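Local coordinates for phosphoribosylaminoimidazole-succinocarboxamide synthase from Pyrococcus horikoshii, a protein that catalyses the ATP-dependent joining of L-aspartate to a carboxylated aminoimidazole ribonucleotide, giving SAICAR in de novo purine biosynthesis, in two crystal structures: PDB 4O84 (chain A, 2.09 Å), residues Ile169-Phe174 and Cys197-Ala202; PDB 4O83 (chain B, 2.05 Å), residues Ile169-Phe174 and Cys197-Ala202. Structure 2 is superposed on structure 1 by the backbone atoms of these residues (RMSD 0.07 Å); each is numbered along its deposited sequence.

Structure 1 (4O84); sequences IILVDF and CRFWDA. With 5GP (guanosine-5'-monophosphate), chain C.
Val172 CG2 sits over one face of the Trp200 indole, 3.4 Å from the centroid of the five-membered ring, a CH-pi contact. CG2 is placed there because it stands anti to the carbonyl carbon of Val172, beside the backbone N. One face of the Phe199 ring carries Cys197 CB, offset toward the rim. The Arg198 guanidinium has Asp173 OD2 and GMP O1P at its edge, in plane, and GMP C3' over one face. A salt bridge runs from Arg198 NH1 to Asp173 OD2 at 2.7 Å, on the syn side of the carboxylate. The carboxylate and guanidinium planes are 70° apart. Arg198 NE has a second acidic partner, Asp211. GMP O3' donates to Asp173 OD1 at 2.6 Å. Arg198 NH1 donates to GMP O1P at 2.9 Å. Arg198 NH2 donates to GMP O1P over 3.3 Å. Arg93 and Ser99 also bind GMP. On the other sheet face, Leu171 CD1 touches Phe199 CE1 at 3.8 Å. Strands 169-180 and 197-201 pair antiparallel within a larger sheet, and helices 143-165 and 220-232 cover the Phe199 side.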
loop_
_atom_site.group_PDB
_atom_site.type_symbol
_atom_site.label_atom_id
_atom_site.label_comp_id
_atom_site.label_asym_id
_atom_site.label_seq_id
_atom_site.Cartn_x
_atom_site.Cartn_y
_atom_site.Cartn_z
ATOM N N ILE A 169 -3.792 9.778 -8.396
ATOM C CA ILE A 169 -5.212 9.443 -8.298
ATOM C C ILE A 169 -5.531 8.782 -6.944
ATOM O O ILE A 169 -4.945 7.772 -6.590
ATOM C CB ILE A 169 -5.667 8.500 -9.453
ATOM C CG1 ILE A 169 -5.412 9.144 -10.834
ATOM C CG2 ILE A 169 -7.146 8.142 -9.287
ATOM C CD1 ILE A 169 -5.478 8.169 -12.005
ATOM N N ILE A 170 -6.466 9.374 -6.203
ATOM C CA ILE A 170 -6.961 8.818 -4.952
ATOM C C ILE A 170 -8.063 7.791 -5.226
ATOM O O ILE A 170 -9.117 8.103 -5.821
ATOM C CB ILE A 170 -7.517 9.925 -4.024
ATOM C CG1 ILE A 170 -6.444 10.985 -3.757
ATOM C CG2 ILE A 170 -8.052 9.342 -2.711
ATOM C CD1 ILE A 170 -7.022 12.323 -3.359
ATOM N N LEU A 171 -7.822 6.561 -4.805
ATOM C CA LEU A 171 -8.907 5.602 -4.768
ATOM C C LEU A 171 -9.753 5.923 -3.535
ATOM O O LEU A 171 -9.393 5.553 -2.425
ATOM C CB LEU A 171 -8.369 4.177 -4.703
ATOM C CG LEU A 171 -9.432 3.058 -4.775
ATOM C CD1 LEU A 171 -10.277 3.185 -6.029
ATOM C CD2 LEU A 171 -8.752 1.695 -4.734
ATOM N N VAL A 172 -10.842 6.660 -3.737
ATOM C CA VAL A 172 -11.715 7.104 -2.646
ATOM C C VAL A 172 -12.549 5.934 -2.099
ATOM O O VAL A 172 -12.566 5.685 -0.898
ATOM C CB VAL A 172 -12.609 8.289 -3.106
ATOM C CG1 VAL A 172 -13.768 8.535 -2.135
ATOM C CG2 VAL A 172 -11.745 9.544 -3.272
ATOM N N ASP A 173 -13.219 5.213 -2.991
ATOM C CA ASP A 173 -13.957 3.999 -2.630
ATOM C C ASP A 173 -14.264 3.285 -3.948
ATOM O O ASP A 173 -14.012 3.855 -5.031
ATOM C CB ASP A 173 -15.237 4.303 -1.814
ATOM C CG ASP A 173 -16.180 5.292 -2.518
ATOM O OD1 ASP A 173 -16.402 5.172 -3.730
ATOM O OD2 ASP A 173 -16.704 6.207 -1.865
ATOM N N PHE A 174 -14.785 2.058 -3.861
ATOM C CA PHE A 174 -15.138 1.268 -5.036
ATOM C C PHE A 174 -15.975 0.057 -4.639
ATOM O O PHE A 174 -15.946 -0.352 -3.477
ATOM C CB PHE A 174 -13.895 0.857 -5.860
ATOM C CG PHE A 174 -12.962 -0.120 -5.175
ATOM C CD1 PHE A 174 -12.791 -1.408 -5.684
ATOM C CD2 PHE A 174 -12.225 0.250 -4.056
ATOM C CE1 PHE A 174 -11.912 -2.316 -5.072
ATOM C CE2 PHE A 174 -11.362 -0.655 -3.444
ATOM C CZ PHE A 174 -11.207 -1.934 -3.947
ATOM N N CYS A 197 -15.948 2.855 -9.244
ATOM C CA CYS A 197 -14.953 3.377 -8.301
ATOM C C CYS A 197 -15.141 4.883 -8.160
ATOM O O CYS A 197 -15.571 5.542 -9.096
ATOM C CB CYS A 197 -13.523 3.184 -8.830
ATOM S SG CYS A 197 -12.957 1.523 -9.206
ATOM N N ARG A 198 -14.768 5.437 -7.017
ATOM C CA ARG A 198 -14.564 6.872 -6.934
ATOM C C ARG A 198 -13.085 7.171 -7.045
ATOM O O ARG A 198 -12.276 6.711 -6.221
ATOM C CB ARG A 198 -15.151 7.478 -5.649
ATOM C CG ARG A 198 -16.650 7.733 -5.718
ATOM C CD ARG A 198 -17.173 8.657 -4.618
ATOM N NE ARG A 198 -18.638 8.727 -4.650
ATOM C CZ ARG A 198 -19.462 8.063 -3.835
ATOM N NH1 ARG A 198 -19.000 7.281 -2.851
ATOM N NH2 ARG A 198 -20.773 8.199 -3.995
ATOM N N PHE A 199 -12.738 7.934 -8.082
ATOM C CA PHE A 199 -11.369 8.395 -8.311
ATOM C C PHE A 199 -11.328 9.904 -8.175
ATOM O O PHE A 199 -12.133 10.617 -8.820
ATOM C CB PHE A 199 -10.895 8.076 -9.735
ATOM C CG PHE A 199 -10.891 6.617 -10.104
ATOM C CD1 PHE A 199 -10.348 5.641 -9.260
ATOM C CD2 PHE A 199 -11.382 6.227 -11.350
ATOM C CE1 PHE A 199 -10.330 4.313 -9.645
ATOM C CE2 PHE A 199 -11.353 4.902 -11.743
ATOM C CZ PHE A 199 -10.826 3.940 -10.888
ATOM N N TRP A 200 -10.406 10.405 -7.358
ATOM C CA TRP A 200 -10.164 11.847 -7.284
ATOM C C TRP A 200 -8.759 12.171 -7.681
ATOM O O TRP A 200 -7.818 11.452 -7.319
ATOM C CB TRP A 200 -10.373 12.435 -5.882
ATOM C CG TRP A 200 -11.775 12.356 -5.312
ATOM C CD1 TRP A 200 -12.938 11.933 -5.935
ATOM C CD2 TRP A 200 -12.191 12.761 -3.969
ATOM N NE1 TRP A 200 -14.010 12.004 -5.076
ATOM C CE2 TRP A 200 -13.625 12.496 -3.884
ATOM C CE3 TRP A 200 -11.530 13.263 -2.859
ATOM C CZ2 TRP A 200 -14.352 12.744 -2.726
ATOM C CZ3 TRP A 200 -12.272 13.514 -1.692
ATOM C CH2 TRP A 200 -13.644 13.257 -1.630
ATOM N N ASP A 201 -8.594 13.283 -8.384
ATOM C CA ASP A 201 -7.261 13.816 -8.608
ATOM C C ASP A 201 -6.638 14.185 -7.256
ATOM O O ASP A 201 -7.272 14.830 -6.417
ATOM C CB ASP A 201 -7.287 15.045 -9.507
ATOM C CG ASP A 201 -5.922 15.650 -9.659
ATOM O OD1 ASP A 201 -5.078 15.049 -10.343
ATOM O OD2 ASP A 201 -5.669 16.695 -9.047
ATOM N N ALA A 202 -5.397 13.756 -7.049
ATOM C CA ALA A 202 -4.727 13.942 -5.772
ATOM C C ALA A 202 -4.550 15.419 -5.390
ATOM O O ALA A 202 -4.743 15.778 -4.226
ATOM C CB ALA A 202 -3.386 13.199 -5.750
HETATM P P 5GP C . -22.037 5.028 -2.229
HETATM O O1P 5GP C . -21.251 6.099 -1.500
HETATM O O2P 5GP C . -23.047 5.622 -3.178
HETATM O O3P 5GP C . -22.546 3.932 -1.321
HETATM O "O5'" 5GP C . -21.031 4.189 -3.201
HETATM C "C5'" 5GP C . -19.749 3.660 -2.812
HETATM C "C4'" 5GP C . -18.856 3.245 -3.999
HETATM O "O4'" 5GP C . -19.310 2.034 -4.601
HETATM C "C3'" 5GP C . -18.800 4.246 -5.155
HETATM O "O3'" 5GP C . -17.514 4.138 -5.791
HETATM C "C2'" 5GP C . -19.858 3.774 -6.122
HETATM O "O2'" 5GP C . -19.574 4.172 -7.474
HETATM C "C1'" 5GP C . -19.793 2.264 -5.930
HETATM N N9 5GP C . -21.134 1.668 -6.107
HETATM C C8 5GP C . -21.974 1.293 -5.121
HETATM N N7 5GP C . -23.119 0.777 -5.636
HETATM C C5 5GP C . -23.032 0.832 -6.972
HETATM C C6 5GP C . -23.891 0.448 -8.119
HETATM O O6 5GP C . -25.011 -0.060 -7.923
HETATM N N1 5GP C . -23.421 0.659 -9.365
HETATM C C2 5GP C . -22.207 1.199 -9.604
HETATM N N2 5GP C . -21.823 1.381 -10.901
HETATM N N3 5GP C . -21.362 1.573 -8.591
HETATM C C4 5GP C . -21.714 1.415 -7.286
#

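Structure 2 (4O83); sequences IILVDF and CRFWDA. With PO4 (phosphate ion), chain D.
Over one face of the Trp200 indole lies Val172 CG2, 3.4 Å from the centroid of the five-membered ring, a CH-pi contact. The branch reaches the ring from beside the backbone N of Val172, anti to the carbonyl carbon. Cys197 CB lies over one face of the Phe199 ring, offset toward the rim. The Arg198 guanidinium has Asp173 OD2 and the phosphate ion at its edge, in plane. Arg198 NH1 and Asp173 OD2 form a salt bridge of 2.7 Å, with the oxygen met on its syn side. The carboxylate and guanidinium planes stand 80° apart. Asp211 is a second acidic partner, at Arg198 NE. Arg198 NH1 donates to phosphate O3 at 2.8 Å. A weak bond joins Arg198 NH2 to phosphate O1. Arg93 and Ser99 bind the ion as well. Thus Arg198 links the carboxylate of Asp173 to a bound anion. On the other sheet face, Leu171 CD1 touches Phe199 CE1 at 3.7 Å, and Leu164 and Ile227 pack against Phe199.

What differs
The bound group is the main difference. GMP lies beside Asp173(A), Phe174(A), Cys197(A) and Arg198(A). In structure 2 its ribose and base are absent, and a phosphate ion occupies part of the place, touching Arg198(B). The touching side chains do not answer with a shift: Asp173(B), Phe174(B), Cys197(B) and Arg198(B) keep the places of Asp173(A), Phe174(A), Cys197(A) and Arg198(A) within the error. Asp173(A) OD2 to Arg198(A) NH1 and Asp173(B) OD2 to Arg198(B) NH1 are salt bridges of 2.7 Å, so this pair has the same arrangement with either group bound. The phosphate group met by the arginine is replaced by the ion: Arg198(A) NH1 donates to GMP O1P at 2.9 Å, Arg198(B) NH1 to phosphate O3 at 2.8 Å. With the ribose goes the hydrogen bond of 2.6 Å from GMP O3' to Asp173(A) OD1; the phosphate ion makes no contact with Asp173(B). The sugar contacts with Phe174(A) and Cys197(A) go too.

Structure 2 (4O83)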
loop_
_atom_site.group_PDB
_atom_site.type_symbol
_atom_site.label_atom_id
_atom_site.label_comp_id
_atom_site.label_asym_id
_atom_site.label_seq_id
_atom_site.Cartn_x
_atom_site.Cartn_y
_atom_site.Cartn_z
ATOM N N ILE B 169 -3.782 9.759 -8.448
ATOM C CA ILE B 169 -5.213 9.454 -8.316
ATOM C C ILE B 169 -5.534 8.811 -6.953
ATOM O O ILE B 169 -4.931 7.813 -6.586
ATOM C CB ILE B 169 -5.700 8.531 -9.460
ATOM C CG1 ILE B 169 -5.492 9.200 -10.828
ATOM C CG2 ILE B 169 -7.179 8.179 -9.293
ATOM C CD1 ILE B 169 -5.355 8.219 -11.979
ATOM N N ILE B 170 -6.474 9.401 -6.206
ATOM C CA ILE B 170 -6.928 8.860 -4.941
ATOM C C ILE B 170 -8.034 7.846 -5.187
ATOM O O ILE B 170 -9.077 8.176 -5.796
ATOM C CB ILE B 170 -7.527 9.965 -4.034
ATOM C CG1 ILE B 170 -6.519 11.073 -3.792
ATOM C CG2 ILE B 170 -8.040 9.396 -2.701
ATOM C CD1 ILE B 170 -7.192 12.391 -3.436
ATOM N N LEU B 171 -7.834 6.619 -4.715
ATOM C CA LEU B 171 -8.933 5.656 -4.730
ATOM C C LEU B 171 -9.815 5.939 -3.513
ATOM O O LEU B 171 -9.486 5.556 -2.380
ATOM C CB LEU B 171 -8.407 4.221 -4.706
ATOM C CG LEU B 171 -9.474 3.116 -4.733
ATOM C CD1 LEU B 171 -10.286 3.167 -6.019
ATOM C CD2 LEU B 171 -8.786 1.767 -4.593
ATOM N N VAL B 172 -10.922 6.636 -3.739
ATOM C CA VAL B 172 -11.759 7.095 -2.618
ATOM C C VAL B 172 -12.553 5.921 -2.077
ATOM O O VAL B 172 -12.528 5.649 -0.871
ATOM C CB VAL B 172 -12.693 8.271 -3.029
ATOM C CG1 VAL B 172 -13.786 8.524 -1.976
ATOM C CG2 VAL B 172 -11.854 9.529 -3.279
ATOM N N ASP B 173 -13.262 5.238 -2.972
ATOM C CA ASP B 173 -13.969 4.000 -2.642
ATOM C C ASP B 173 -14.222 3.263 -3.961
ATOM O O ASP B 173 -13.943 3.816 -5.057
ATOM C CB ASP B 173 -15.275 4.275 -1.854
ATOM C CG ASP B 173 -16.212 5.248 -2.571
ATOM O OD1 ASP B 173 -16.569 4.994 -3.729
ATOM O OD2 ASP B 173 -16.603 6.273 -1.973
ATOM N N PHE B 174 -14.725 2.035 -3.865
ATOM C CA PHE B 174 -15.038 1.214 -5.037
ATOM C C PHE B 174 -15.917 0.002 -4.669
ATOM O O PHE B 174 -16.008 -0.392 -3.484
ATOM C CB PHE B 174 -13.762 0.841 -5.852
ATOM C CG PHE B 174 -12.856 -0.169 -5.190
ATOM C CD1 PHE B 174 -12.691 -1.441 -5.741
ATOM C CD2 PHE B 174 -12.157 0.144 -4.030
ATOM C CE1 PHE B 174 -11.849 -2.385 -5.135
ATOM C CE2 PHE B 174 -11.340 -0.802 -3.416
ATOM C CZ PHE B 174 -11.182 -2.065 -3.964
ATOM N N CYS B 197 -15.947 2.845 -9.281
ATOM C CA CYS B 197 -14.965 3.399 -8.333
ATOM C C CYS B 197 -15.165 4.898 -8.205
ATOM O O CYS B 197 -15.629 5.545 -9.143
ATOM C CB CYS B 197 -13.532 3.189 -8.837
ATOM S SG CYS B 197 -12.973 1.533 -9.263
ATOM N N ARG B 198 -14.779 5.465 -7.066
ATOM C CA ARG B 198 -14.594 6.900 -6.979
ATOM C C ARG B 198 -13.109 7.183 -7.028
ATOM O O ARG B 198 -12.348 6.755 -6.139
ATOM C CB ARG B 198 -15.227 7.521 -5.714
ATOM C CG ARG B 198 -16.719 7.779 -5.829
ATOM C CD ARG B 198 -17.252 8.635 -4.682
ATOM N NE ARG B 198 -18.714 8.667 -4.683
ATOM C CZ ARG B 198 -19.499 7.983 -3.847
ATOM N NH1 ARG B 198 -18.992 7.216 -2.887
ATOM N NH2 ARG B 198 -20.820 8.097 -3.957
ATOM N N PHE B 199 -12.713 7.908 -8.080
ATOM C CA PHE B 199 -11.347 8.377 -8.266
ATOM C C PHE B 199 -11.347 9.887 -8.148
ATOM O O PHE B 199 -12.187 10.564 -8.774
ATOM C CB PHE B 199 -10.845 8.055 -9.673
ATOM C CG PHE B 199 -10.849 6.600 -10.034
ATOM C CD1 PHE B 199 -10.304 5.632 -9.181
ATOM C CD2 PHE B 199 -11.349 6.194 -11.273
ATOM C CE1 PHE B 199 -10.280 4.299 -9.562
ATOM C CE2 PHE B 199 -11.324 4.864 -11.653
ATOM C CZ PHE B 199 -10.787 3.915 -10.795
ATOM N N TRP B 200 -10.417 10.423 -7.360
ATOM C CA TRP B 200 -10.185 11.865 -7.304
ATOM C C TRP B 200 -8.781 12.169 -7.687
ATOM O O TRP B 200 -7.850 11.416 -7.349
ATOM C CB TRP B 200 -10.391 12.472 -5.901
ATOM C CG TRP B 200 -11.797 12.394 -5.343
ATOM C CD1 TRP B 200 -12.953 11.970 -5.987
ATOM C CD2 TRP B 200 -12.231 12.789 -4.006
ATOM N NE1 TRP B 200 -14.030 12.043 -5.148
ATOM C CE2 TRP B 200 -13.662 12.531 -3.947
ATOM C CE3 TRP B 200 -11.592 13.302 -2.888
ATOM C CZ2 TRP B 200 -14.413 12.789 -2.801
ATOM C CZ3 TRP B 200 -12.351 13.557 -1.740
ATOM C CH2 TRP B 200 -13.734 13.305 -1.703
ATOM N N ASP B 201 -8.603 13.312 -8.340
ATOM C CA ASP B 201 -7.275 13.805 -8.599
ATOM C C ASP B 201 -6.610 14.154 -7.262
ATOM O O ASP B 201 -7.232 14.758 -6.390
ATOM C CB ASP B 201 -7.314 15.043 -9.490
ATOM C CG ASP B 201 -5.939 15.583 -9.744
ATOM O OD1 ASP B 201 -5.147 14.866 -10.393
ATOM O OD2 ASP B 201 -5.634 16.676 -9.237
ATOM N N ALA B 202 -5.351 13.756 -7.101
ATOM C CA ALA B 202 -4.653 13.941 -5.833
ATOM C C ALA B 202 -4.510 15.412 -5.431
ATOM O O ALA B 202 -4.650 15.746 -4.251
ATOM C CB ALA B 202 -3.283 13.246 -5.851
HETATM P P PO4 D . -22.208 5.739 -2.010
HETATM O O1 PO4 D . -22.013 5.946 -3.494
HETATM O O2 PO4 D . -22.431 4.262 -1.751
HETATM O O3 PO4 D . -21.009 6.197 -1.233
HETATM O O4 PO4 D . -23.402 6.554 -1.586
#